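Aldehyde dehydrogenase family protein (Pseudomonas syringae pv. tomato, PDB 5IUV) oxidises aldehydes with NAD(P)+, probably converting indole-3-acetaldehyde to the auxin indole-3-acetic acid, whose synthesis contributes to virulence. Local coordinates at residues Val63-Arg67 and His234-Asp238; Ala291-Phe296 and Ala325-Trp329; Lys330-Pro334 and Tyr382-Thr386. The contacts are given in a common frame with arbitrary orientation. Residue numbers count along the deposited sequence, not the author numbering.

Contact 1 (Val63-Arg67 and His234-Asp238); sequences VESAR and HMDVD
Helix 56-72 supplies V63 and R67, one turn apart (R67 N to V63 O, 2.8 Å), to face the loop H234-D238; the closest CA pair is V63-V237, 7.1 Å. The loop opens with a type I turn from H234 to V237. H234, chi1 t, offers a ring face to V63 CG1, a CH-pi contact 4.0 Å from the centroid; its ND1 accepts from D236 N at 3.0 Å, while NE2 bonds Q60. D236, chi1 t, is the main acid: R67 NE reaches its OD2 at 2.8 Å, and R67 NH2 its backbone O at 2.9 Å. V237 turns sideways, its CG2 3.7 Å from V63 CG2, a branched apolar side chain suited to this buried spot. D238, chi1 m, sets OD2 2.9 Å from R67 NH2 and also takes V160 N. The bent R67 (t, p, p) thus bridges two carboxylates at its guanidinium edge. Such a salt-bridge network here fixes an outer helix to the loop leading into strand 239-243 of the cofactor-binding Rossmann-like sheet.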
ATOM      1  N   VAL A  63       0.038  34.839   7.947  1.00  9.45           N
ATOM      2  CA  VAL A  63       0.397  33.628   8.673  1.00  9.54           C
ATOM      3  C   VAL A  63      -0.399  33.536   9.977  1.00  9.12           C
ATOM      4  O   VAL A  63      -0.850  32.452  10.358  1.00  8.06           O
ATOM      5  CB  VAL A  63       1.916  33.564   8.956  1.00  9.04           C
ATOM      6  CG1 VAL A  63       2.239  32.426   9.920  1.00 10.95           C
ATOM      7  CG2 VAL A  63       2.693  33.386   7.645  1.00  9.31           C
ATOM      8  N   GLU A  64      -0.583  34.664  10.654  1.00  9.17           N
ATOM      9  CA  GLU A  64      -1.460  34.685  11.832  1.00 12.00           C
ATOM     10  C   GLU A  64      -2.870  34.225  11.466  1.00 10.53           C
ATOM     11  O   GLU A  64      -3.505  33.475  12.207  1.00 11.40           O
ATOM     12  CB  GLU A  64      -1.522  36.083  12.451  1.00 14.42           C
ATOM     13  CG  GLU A  64      -0.259  36.504  13.187  1.00 19.30           C
ATOM     14  CD  GLU A  64      -0.368  37.904  13.784  1.00 24.63           C
ATOM     15  OE1 GLU A  64      -1.502  38.376  14.007  1.00 29.20           O
ATOM     16  OE2 GLU A  64       0.683  38.531  14.034  1.00 26.72           O
ATOM     17  N   SER A  65      -3.354  34.689  10.317  1.00  8.20           N
ATOM     18  CA  SER A  65      -4.653  34.284   9.794  1.00  9.44           C
ATOM     19  C   SER A  65      -4.681  32.793   9.464  1.00  8.82           C
ATOM     20  O   SER A  65      -5.611  32.079   9.842  1.00  7.79           O
ATOM     21  CB  SER A  65      -4.994  35.119   8.556  1.00  8.03           C
ATOM     22  OG  SER A  65      -6.110  34.606   7.851  1.00  8.31           O
ATOM     23  N   ALA A  66      -3.659  32.329   8.749  1.00  8.17           N
ATOM     24  CA  ALA A  66      -3.528  30.911   8.426  1.00  9.59           C
ATOM     25  C   ALA A  66      -3.540  30.036   9.683  1.00  8.09           C
ATOM     26  O   ALA A  66      -4.212  29.003   9.726  1.00  7.74           O
ATOM     27  CB  ALA A  66      -2.252  30.666   7.643  1.00  7.75           C
ATOM     28  N   ARG A  67      -2.787  30.462  10.692  1.00  6.66           N
ATOM     29  CA  ARG A  67      -2.601  29.694  11.925  1.00 12.29           C
ATOM     30  C   ARG A  67      -3.896  29.624  12.719  1.00 10.62           C
ATOM     31  O   ARG A  67      -4.285  28.565  13.214  1.00 11.34           O
ATOM     32  CB  ARG A  67      -1.488  30.311  12.784  1.00  6.77           C
ATOM     33  CG  ARG A  67      -1.350  29.714  14.184  1.00  6.88           C
ATOM     34  CD  ARG A  67      -0.874  28.263  14.129  1.00  6.66           C
ATOM     35  NE  ARG A  67       0.420  28.135  13.463  1.00 10.54           N
ATOM     36  CZ  ARG A  67       0.894  27.000  12.960  1.00 12.16           C
ATOM     37  NH1 ARG A  67       0.177  25.884  13.045  1.00  9.81           N
ATOM     38  NH2 ARG A  67       2.079  26.981  12.362  1.00 12.12           N
ATOM     39  N   HIS A 234       9.786  32.838   8.009  1.00  9.20           N
ATOM     40  CA  HIS A 234       8.807  33.014   9.085  1.00 10.32           C
ATOM     41  C   HIS A 234       8.885  31.889  10.115  1.00 10.23           C
ATOM     42  O   HIS A 234       8.960  30.719   9.758  1.00 10.18           O
ATOM     43  CB  HIS A 234       7.383  33.114   8.535  1.00  7.57           C
ATOM     44  CG  HIS A 234       6.441  33.811   9.468  1.00 10.65           C
ATOM     45  ND1 HIS A 234       5.915  33.200  10.586  1.00 11.56           N
ATOM     46  CD2 HIS A 234       5.956  35.075   9.466  1.00 11.57           C
ATOM     47  CE1 HIS A 234       5.136  34.056  11.227  1.00 12.14           C
ATOM     48  NE2 HIS A 234       5.141  35.199  10.566  1.00 12.01           N
ATOM     49  N   MET A 235       8.856  32.256  11.395  1.00 10.24           N
ATOM     50  CA  MET A 235       9.042  31.289  12.470  1.00 10.04           C
ATOM     51  C   MET A 235       7.793  30.453  12.767  1.00 10.43           C
ATOM     52  O   MET A 235       7.852  29.520  13.564  1.00 11.94           O
ATOM     53  CB  MET A 235       9.501  32.002  13.751  1.00 10.25           C
ATOM     54  CG  MET A 235      10.865  32.673  13.619  1.00 11.00           C
ATOM     55  SD  MET A 235      12.159  31.452  13.326  1.00 14.25           S
ATOM     56  CE  MET A 235      12.224  30.663  14.931  1.00 19.60           C
ATOM     57  N   ASP A 236       6.669  30.778  12.140  1.00  8.23           N
ATOM     58  CA  ASP A 236       5.455  29.995  12.373  1.00  9.05           C
ATOM     59  C   ASP A 236       4.897  29.392  11.080  1.00  7.64           C
ATOM     60  O   ASP A 236       3.738  28.986  11.021  1.00  7.77           O
ATOM     61  CB  ASP A 236       4.390  30.854  13.073  1.00 12.42           C
ATOM     62  CG  ASP A 236       3.273  30.016  13.691  1.00 18.73           C
ATOM     63  OD1 ASP A 236       3.583  28.985  14.321  1.00 18.72           O
ATOM     64  OD2 ASP A 236       2.085  30.377  13.534  1.00 20.07           O
ATOM     65  N   VAL A 237       5.726  29.341  10.045  1.00  6.65           N
ATOM     66  CA  VAL A 237       5.392  28.578   8.845  1.00  5.87           C
ATOM     67  C   VAL A 237       6.021  27.196   8.988  1.00  9.24           C
ATOM     68  O   VAL A 237       7.221  27.085   9.253  1.00 10.87           O
ATOM     69  CB  VAL A 237       5.894  29.277   7.556  1.00  8.33           C
ATOM     70  CG1 VAL A 237       5.802  28.346   6.351  1.00  5.71           C
ATOM     71  CG2 VAL A 237       5.112  30.563   7.298  1.00  9.71           C
ATOM     72  N   ASP A 238       5.219  26.143   8.838  1.00  5.74           N
ATOM     73  CA  ASP A 238       5.701  24.785   9.064  1.00  8.15           C
ATOM     74  C   ASP A 238       6.448  24.221   7.864  1.00  8.68           C
ATOM     75  O   ASP A 238       7.403  23.463   8.018  1.00  8.16           O
ATOM     76  CB  ASP A 238       4.530  23.853   9.417  1.00 11.60           C
ATOM     77  CG  ASP A 238       3.811  24.283  10.679  1.00 13.61           C
ATOM     78  OD1 ASP A 238       4.388  24.106  11.769  1.00 13.33           O
ATOM     79  OD2 ASP A 238       2.676  24.802  10.587  1.00 12.74           O
TER

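Contact 2 (Ala291-Phe296 and Ala325-Trp329); sequences ASAIAF and ALGTW
A flat indole and a leucine fill hollows beside small residues at the end of helix 283-295. A291-A295 are helical and F296 leaves that geometry; opposite, helix 312-326 gives way to a type I turn from L326 to W329. The closest CA pairs are A291-L326 (4.9 Å) and A295-W329 (6.6 Å), a spacing methyl side chains permit. A291 CB meets A325 CB at 3.7 Å. L326 (t, p) pushes CD1 into the groove between A291, I294 and A295, 3.8 Å from A291 CB, I294 CG2 and A295 CB. W329 (chi1 m, chi2 83°) lays its indole along the helix end: CG lies 3.6 Å from A295 CB and CZ2 3.6 Å from S292 CB. W329 CZ3 lies 4.3 Å from F296 CD1, at the edge of that ring, while F296 N sits over the indole face. F296 adjoins F169 and D459, which bind indole-3-acetate, so the helix end borders that site. The two segments thus adhere by apolar shape complementarity, without mutual hydrogen bonds or charge pairs.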
ATOM      1  N   ALA A 291      10.259  18.803 -31.584  1.00 15.27           N
ATOM      2  CA  ALA A 291       9.980  20.211 -31.833  1.00 16.58           C
ATOM      3  C   ALA A 291       9.020  20.768 -30.786  1.00 17.12           C
ATOM      4  O   ALA A 291       9.255  21.842 -30.237  1.00 18.42           O
ATOM      5  CB  ALA A 291       9.411  20.410 -33.235  1.00 16.91           C
ATOM      6  N   SER A 292       7.937  20.041 -30.523  1.00 16.16           N
ATOM      7  CA  SER A 292       6.970  20.446 -29.505  1.00 17.07           C
ATOM      8  C   SER A 292       7.642  20.571 -28.137  1.00 17.94           C
ATOM      9  O   SER A 292       7.339  21.481 -27.361  1.00 20.14           O
ATOM     10  CB  SER A 292       5.810  19.447 -29.435  1.00 21.52           C
ATOM     11  OG  SER A 292       4.922  19.770 -28.377  1.00 24.56           O
ATOM     12  N   ALA A 293       8.575  19.665 -27.863  1.00 16.15           N
ATOM     13  CA  ALA A 293       9.269  19.632 -26.577  1.00 16.43           C
ATOM     14  C   ALA A 293      10.033  20.917 -26.281  1.00 16.79           C
ATOM     15  O   ALA A 293      10.310  21.222 -25.122  1.00 17.42           O
ATOM     16  CB  ALA A 293      10.225  18.443 -26.521  1.00 16.54           C
ATOM     17  N   ILE A 294      10.383  21.670 -27.321  1.00 17.67           N
ATOM     18  CA  ILE A 294      11.166  22.881 -27.106  1.00 15.52           C
ATOM     19  C   ILE A 294      10.375  24.147 -27.443  1.00 15.76           C
ATOM     20  O   ILE A 294      10.689  25.230 -26.944  1.00 16.30           O
ATOM     21  CB  ILE A 294      12.485  22.842 -27.924  1.00 17.16           C
ATOM     22  CG1 ILE A 294      13.452  23.930 -27.445  1.00 18.95           C
ATOM     23  CG2 ILE A 294      12.213  22.963 -29.414  1.00 16.48           C
ATOM     24  CD1 ILE A 294      13.811  23.817 -25.971  1.00 18.50           C
ATOM     25  N   ALA A 295       9.335  24.025 -28.265  1.00 15.93           N
ATOM     26  CA  ALA A 295       8.592  25.219 -28.685  1.00 16.26           C
ATOM     27  C   ALA A 295       7.323  25.462 -27.865  1.00 17.88           C
ATOM     28  O   ALA A 295       6.835  26.595 -27.806  1.00 17.26           O
ATOM     29  CB  ALA A 295       8.242  25.132 -30.164  1.00 16.71           C
ATOM     30  N   PHE A 296       6.777  24.413 -27.252  1.00 16.85           N
ATOM     31  CA  PHE A 296       5.545  24.582 -26.485  1.00 17.48           C
ATOM     32  C   PHE A 296       5.770  25.541 -25.331  1.00 16.65           C
ATOM     33  O   PHE A 296       6.782  25.456 -24.627  1.00 14.69           O
ATOM     34  CB  PHE A 296       5.015  23.253 -25.949  1.00 19.00           C
ATOM     35  CG  PHE A 296       3.751  23.400 -25.135  1.00 20.78           C
ATOM     36  CD1 PHE A 296       2.546  23.708 -25.751  1.00 21.67           C
ATOM     37  CD2 PHE A 296       3.774  23.244 -23.757  1.00 21.20           C
ATOM     38  CE1 PHE A 296       1.378  23.848 -25.005  1.00 21.72           C
ATOM     39  CE2 PHE A 296       2.613  23.386 -23.006  1.00 21.72           C
ATOM     40  CZ  PHE A 296       1.415  23.692 -23.633  1.00 21.91           C
ATOM     41  N   ALA A 325       9.436  20.331 -38.604  1.00 17.12           N
ATOM     42  CA  ALA A 325       8.417  20.306 -37.567  1.00 15.80           C
ATOM     43  C   ALA A 325       8.445  21.589 -36.761  1.00 15.80           C
ATOM     44  O   ALA A 325       7.400  22.125 -36.405  1.00 18.18           O
ATOM     45  CB  ALA A 325       8.605  19.100 -36.645  1.00 15.27           C
ATOM     46  N   LEU A 326       9.644  22.080 -36.467  1.00 16.40           N
ATOM     47  CA  LEU A 326       9.773  23.269 -35.635  1.00 17.47           C
ATOM     48  C   LEU A 326       9.249  24.491 -36.376  1.00 17.20           C
ATOM     49  O   LEU A 326       8.776  25.445 -35.760  1.00 17.17           O
ATOM     50  CB  LEU A 326      11.222  23.489 -35.201  1.00 18.79           C
ATOM     51  CG  LEU A 326      11.321  24.495 -34.049  1.00 20.77           C
ATOM     52  CD1 LEU A 326      10.737  23.911 -32.761  1.00 20.88           C
ATOM     53  CD2 LEU A 326      12.739  24.982 -33.838  1.00 19.63           C
ATOM     54  N   GLY A 327       9.303  24.441 -37.702  1.00 18.57           N
ATOM     55  CA  GLY A 327       8.808  25.527 -38.527  1.00 20.77           C
ATOM     56  C   GLY A 327       7.303  25.728 -38.445  1.00 22.91           C
ATOM     57  O   GLY A 327       6.791  26.759 -38.875  1.00 27.59           O
ATOM     58  N   THR A 328       6.587  24.751 -37.899  1.00 20.74           N
ATOM     59  CA  THR A 328       5.139  24.884 -37.752  1.00 21.59           C
ATOM     60  C   THR A 328       4.777  25.614 -36.460  1.00 21.74           C
ATOM     61  O   THR A 328       3.616  25.970 -36.236  1.00 22.16           O
ATOM     62  CB  THR A 328       4.435  23.518 -37.764  1.00 20.76           C
ATOM     63  OG1 THR A 328       4.686  22.835 -36.530  1.00 23.04           O
ATOM     64  CG2 THR A 328       4.926  22.672 -38.919  1.00 20.85           C
ATOM     65  N   TRP A 329       5.773  25.826 -35.610  1.00 20.23           N
ATOM     66  CA  TRP A 329       5.576  26.549 -34.360  1.00 19.70           C
ATOM     67  C   TRP A 329       5.970  28.008 -34.568  1.00 19.46           C
ATOM     68  O   TRP A 329       7.156  28.336 -34.637  1.00 18.13           O
ATOM     69  CB  TRP A 329       6.387  25.904 -33.229  1.00 18.99           C
ATOM     70  CG  TRP A 329       5.896  24.526 -32.859  1.00 18.47           C
ATOM     71  CD1 TRP A 329       6.213  23.344 -33.478  1.00 17.50           C
ATOM     72  CD2 TRP A 329       4.994  24.191 -31.794  1.00 17.59           C
ATOM     73  NE1 TRP A 329       5.560  22.298 -32.861  1.00 16.86           N
ATOM     74  CE2 TRP A 329       4.812  22.790 -31.822  1.00 16.13           C
ATOM     75  CE3 TRP A 329       4.326  24.937 -30.814  1.00 19.11           C
ATOM     76  CZ2 TRP A 329       3.987  22.123 -30.914  1.00 15.36           C
ATOM     77  CZ3 TRP A 329       3.509  24.271 -29.908  1.00 16.43           C
ATOM     78  CH2 TRP A 329       3.346  22.877 -29.968  1.00 16.34           C
TER

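Contact 3 (Lys330-Pro334 and Tyr382-Thr386); sequences KPGNP and YVEPT
Prolines and one tyrosine ring govern the meeting of the extended loop K330-P334 with Y382-T386, which lies on strand 382-389, weakly bonded at about 382-383 and interrupted at E384-P385. The touching parts run 132° apart, with CA atoms closest at P331-Y382, 6.6 Å. P331, with phi -57°, psi 143° and a C-gamma exo ring, points toward the other segment: its CG lies 3.6 Å from V383 O, and its CD packs 3.9 Å from P385 CD, two rigid rings with little side-chain freedom to lose. Y382 takes chi1 m and chi2 87°, so the ring extends along the loop. Y382 CD2 is 4.4 Å from P331 CB, Y382 CE2 3.4 Å from G332 O, and P334 CD comes to the ring edge, 3.3 Å from Y382 OH. G332 is nearly extended (phi -169°, psi -176°), carrying the loop past the ring. The tyrosine hydroxyl bonds V43 O, so this buried aromatic has its polar tip satisfied. The CA-to-CB bonds of V383 and E384 point away; V383 touches M350 of helix 347-362, and E384 OE1 salt-bridges K372. In the family's catalytic domain, strand 382-389 joins a mixed sheet with 307-311 and 406-412; I374 of strand 373-374 touches both P331 and Y382.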
ATOM      1  N   LYS A 330       4.970  28.880 -34.690  1.00 19.27           N
ATOM      2  CA  LYS A 330       5.206  30.266 -35.072  1.00 22.52           C
ATOM      3  C   LYS A 330       4.667  31.264 -34.053  1.00 22.08           C
ATOM      4  O   LYS A 330       3.480  31.238 -33.706  1.00 21.08           O
ATOM      5  CB  LYS A 330       4.584  30.555 -36.440  1.00 26.97           C
ATOM      6  CG  LYS A 330       4.896  29.522 -37.504  1.00 29.87           C
ATOM      7  CD  LYS A 330       4.345  29.951 -38.861  1.00 34.69           C
ATOM      8  CE  LYS A 330       4.415  28.820 -39.875  1.00 37.60           C
ATOM      9  NZ  LYS A 330       4.182  29.317 -41.258  1.00 40.01           N
ATOM     10  N   PRO A 331       5.549  32.146 -33.566  1.00 22.79           N
ATOM     11  CA  PRO A 331       5.159  33.238 -32.670  1.00 21.94           C
ATOM     12  C   PRO A 331       4.092  34.111 -33.315  1.00 18.52           C
ATOM     13  O   PRO A 331       4.128  34.337 -34.522  1.00 18.41           O
ATOM     14  CB  PRO A 331       6.465  34.015 -32.473  1.00 24.36           C
ATOM     15  CG  PRO A 331       7.535  33.000 -32.712  1.00 26.38           C
ATOM     16  CD  PRO A 331       7.001  32.134 -33.814  1.00 24.81           C
ATOM     17  N   GLY A 332       3.143  34.582 -32.517  1.00 18.31           N
ATOM     18  CA  GLY A 332       2.099  35.451 -33.018  1.00 18.76           C
ATOM     19  C   GLY A 332       1.313  36.044 -31.868  1.00 17.76           C
ATOM     20  O   GLY A 332       1.643  35.829 -30.700  1.00 18.50           O
ATOM     21  N   ASN A 333       0.270  36.791 -32.205  1.00 16.82           N
ATOM     22  CA  ASN A 333      -0.589  37.425 -31.212  1.00 18.78           C
ATOM     23  C   ASN A 333      -1.203  36.381 -30.285  1.00 15.48           C
ATOM     24  O   ASN A 333      -1.940  35.505 -30.737  1.00 15.37           O
ATOM     25  CB  ASN A 333      -1.675  38.235 -31.922  1.00 22.56           C
ATOM     26  CG  ASN A 333      -2.589  38.976 -30.967  1.00 26.31           C
ATOM     27  OD1 ASN A 333      -2.388  38.980 -29.752  1.00 25.28           O
ATOM     28  ND2 ASN A 333      -3.604  39.627 -31.526  1.00 30.44           N
ATOM     29  N   PRO A 334      -0.890  36.467 -28.985  1.00 15.10           N
ATOM     30  CA  PRO A 334      -1.372  35.476 -28.016  1.00 14.52           C
ATOM     31  C   PRO A 334      -2.890  35.475 -27.877  1.00 14.45           C
ATOM     32  O   PRO A 334      -3.441  34.496 -27.388  1.00 15.65           O
ATOM     33  CB  PRO A 334      -0.704  35.905 -26.705  1.00 14.31           C
ATOM     34  CG  PRO A 334       0.474  36.729 -27.128  1.00 16.67           C
ATOM     35  CD  PRO A 334       0.044  37.428 -28.376  1.00 16.25           C
ATOM     36  N   TYR A 382       8.973  38.745 -28.479  1.00 25.90           N
ATOM     37  CA  TYR A 382       8.853  37.475 -29.190  1.00 26.44           C
ATOM     38  C   TYR A 382      10.199  37.004 -29.748  1.00 26.34           C
ATOM     39  O   TYR A 382      10.975  37.807 -30.271  1.00 27.55           O
ATOM     40  CB  TYR A 382       7.848  37.591 -30.339  1.00 27.56           C
ATOM     41  CG  TYR A 382       6.472  38.068 -29.933  1.00 27.81           C
ATOM     42  CD1 TYR A 382       6.180  39.425 -29.858  1.00 29.16           C
ATOM     43  CD2 TYR A 382       5.460  37.163 -29.636  1.00 26.77           C
ATOM     44  CE1 TYR A 382       4.922  39.866 -29.493  1.00 30.38           C
ATOM     45  CE2 TYR A 382       4.199  37.595 -29.270  1.00 28.02           C
ATOM     46  CZ  TYR A 382       3.935  38.947 -29.201  1.00 29.17           C
ATOM     47  OH  TYR A 382       2.683  39.381 -28.836  1.00 28.78           O
ATOM     48  N   VAL A 383      10.457  35.701 -29.656  1.00 24.39           N
ATOM     49  CA  VAL A 383      11.682  35.109 -30.198  1.00 24.36           C
ATOM     50  C   VAL A 383      11.358  33.861 -31.025  1.00 25.03           C
ATOM     51  O   VAL A 383      10.513  33.054 -30.638  1.00 23.18           O
ATOM     52  CB  VAL A 383      12.683  34.740 -29.073  1.00 30.88           C
ATOM     53  CG1 VAL A 383      13.887  33.985 -29.631  1.00 30.36           C
ATOM     54  CG2 VAL A 383      13.146  35.984 -28.336  1.00 31.34           C
ATOM     55  N   GLU A 384      12.022  33.715 -32.168  1.00 24.42           N
ATOM     56  CA  GLU A 384      11.879  32.519 -32.995  1.00 25.91           C
ATOM     57  C   GLU A 384      12.350  31.274 -32.265  1.00 24.71           C
ATOM     58  O   GLU A 384      13.386  31.307 -31.600  1.00 23.61           O
ATOM     59  CB  GLU A 384      12.683  32.652 -34.287  1.00 27.90           C
ATOM     60  CG  GLU A 384      12.289  33.801 -35.179  1.00 32.69           C
ATOM     61  CD  GLU A 384      13.295  34.013 -36.292  1.00 36.12           C
ATOM     62  OE1 GLU A 384      14.500  33.774 -36.055  1.00 35.81           O
ATOM     63  OE2 GLU A 384      12.884  34.410 -37.402  1.00 38.26           O
ATOM     64  N   PRO A 385      11.594  30.171 -32.385  1.00 22.49           N
ATOM     65  CA  PRO A 385      12.135  28.873 -31.973  1.00 22.65           C
ATOM     66  C   PRO A 385      13.455  28.618 -32.691  1.00 23.63           C
ATOM     67  O   PRO A 385      13.533  28.815 -33.905  1.00 22.87           O
ATOM     68  CB  PRO A 385      11.050  27.887 -32.406  1.00 22.43           C
ATOM     69  CG  PRO A 385       9.782  28.695 -32.325  1.00 22.71           C
ATOM     70  CD  PRO A 385      10.179  30.077 -32.784  1.00 22.47           C
ATOM     71  N   THR A 386      14.475  28.205 -31.945  1.00 21.80           N
ATOM     72  CA  THR A 386      15.855  28.221 -32.429  1.00 22.35           C
ATOM     73  C   THR A 386      16.542  26.875 -32.217  1.00 23.04           C
ATOM     74  O   THR A 386      16.319  26.214 -31.204  1.00 20.98           O
ATOM     75  CB  THR A 386      16.650  29.341 -31.716  1.00 22.76           C
ATOM     76  OG1 THR A 386      16.046  30.609 -32.010  1.00 23.39           O
ATOM     77  CG2 THR A 386      18.112  29.365 -32.149  1.00 23.40           C
TER

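From the N terminus, contact 1 closes first, joining helix 56-72 to the loop before strand 239-243 across 166 intervening residues, within the half of the chain that holds the cofactor-binding sheet. Contacts 2 and 3 follow in series, neither nested nor crossed, on the other side of the chain's centre, about 44 and 42 Å from contact 1 between centres. Contact 2 closes a short helix-strand-helix passage through strand 307-311; contact 3 begins at the next residue and carries the loop to strand 382-389. These two adjoin, centres about 10 Å apart: L326 CD2 lies 3.7 Å from P385 CB, so helix 283-295, the end of helix 312-326 and strand 382-389 form one continuous packed region.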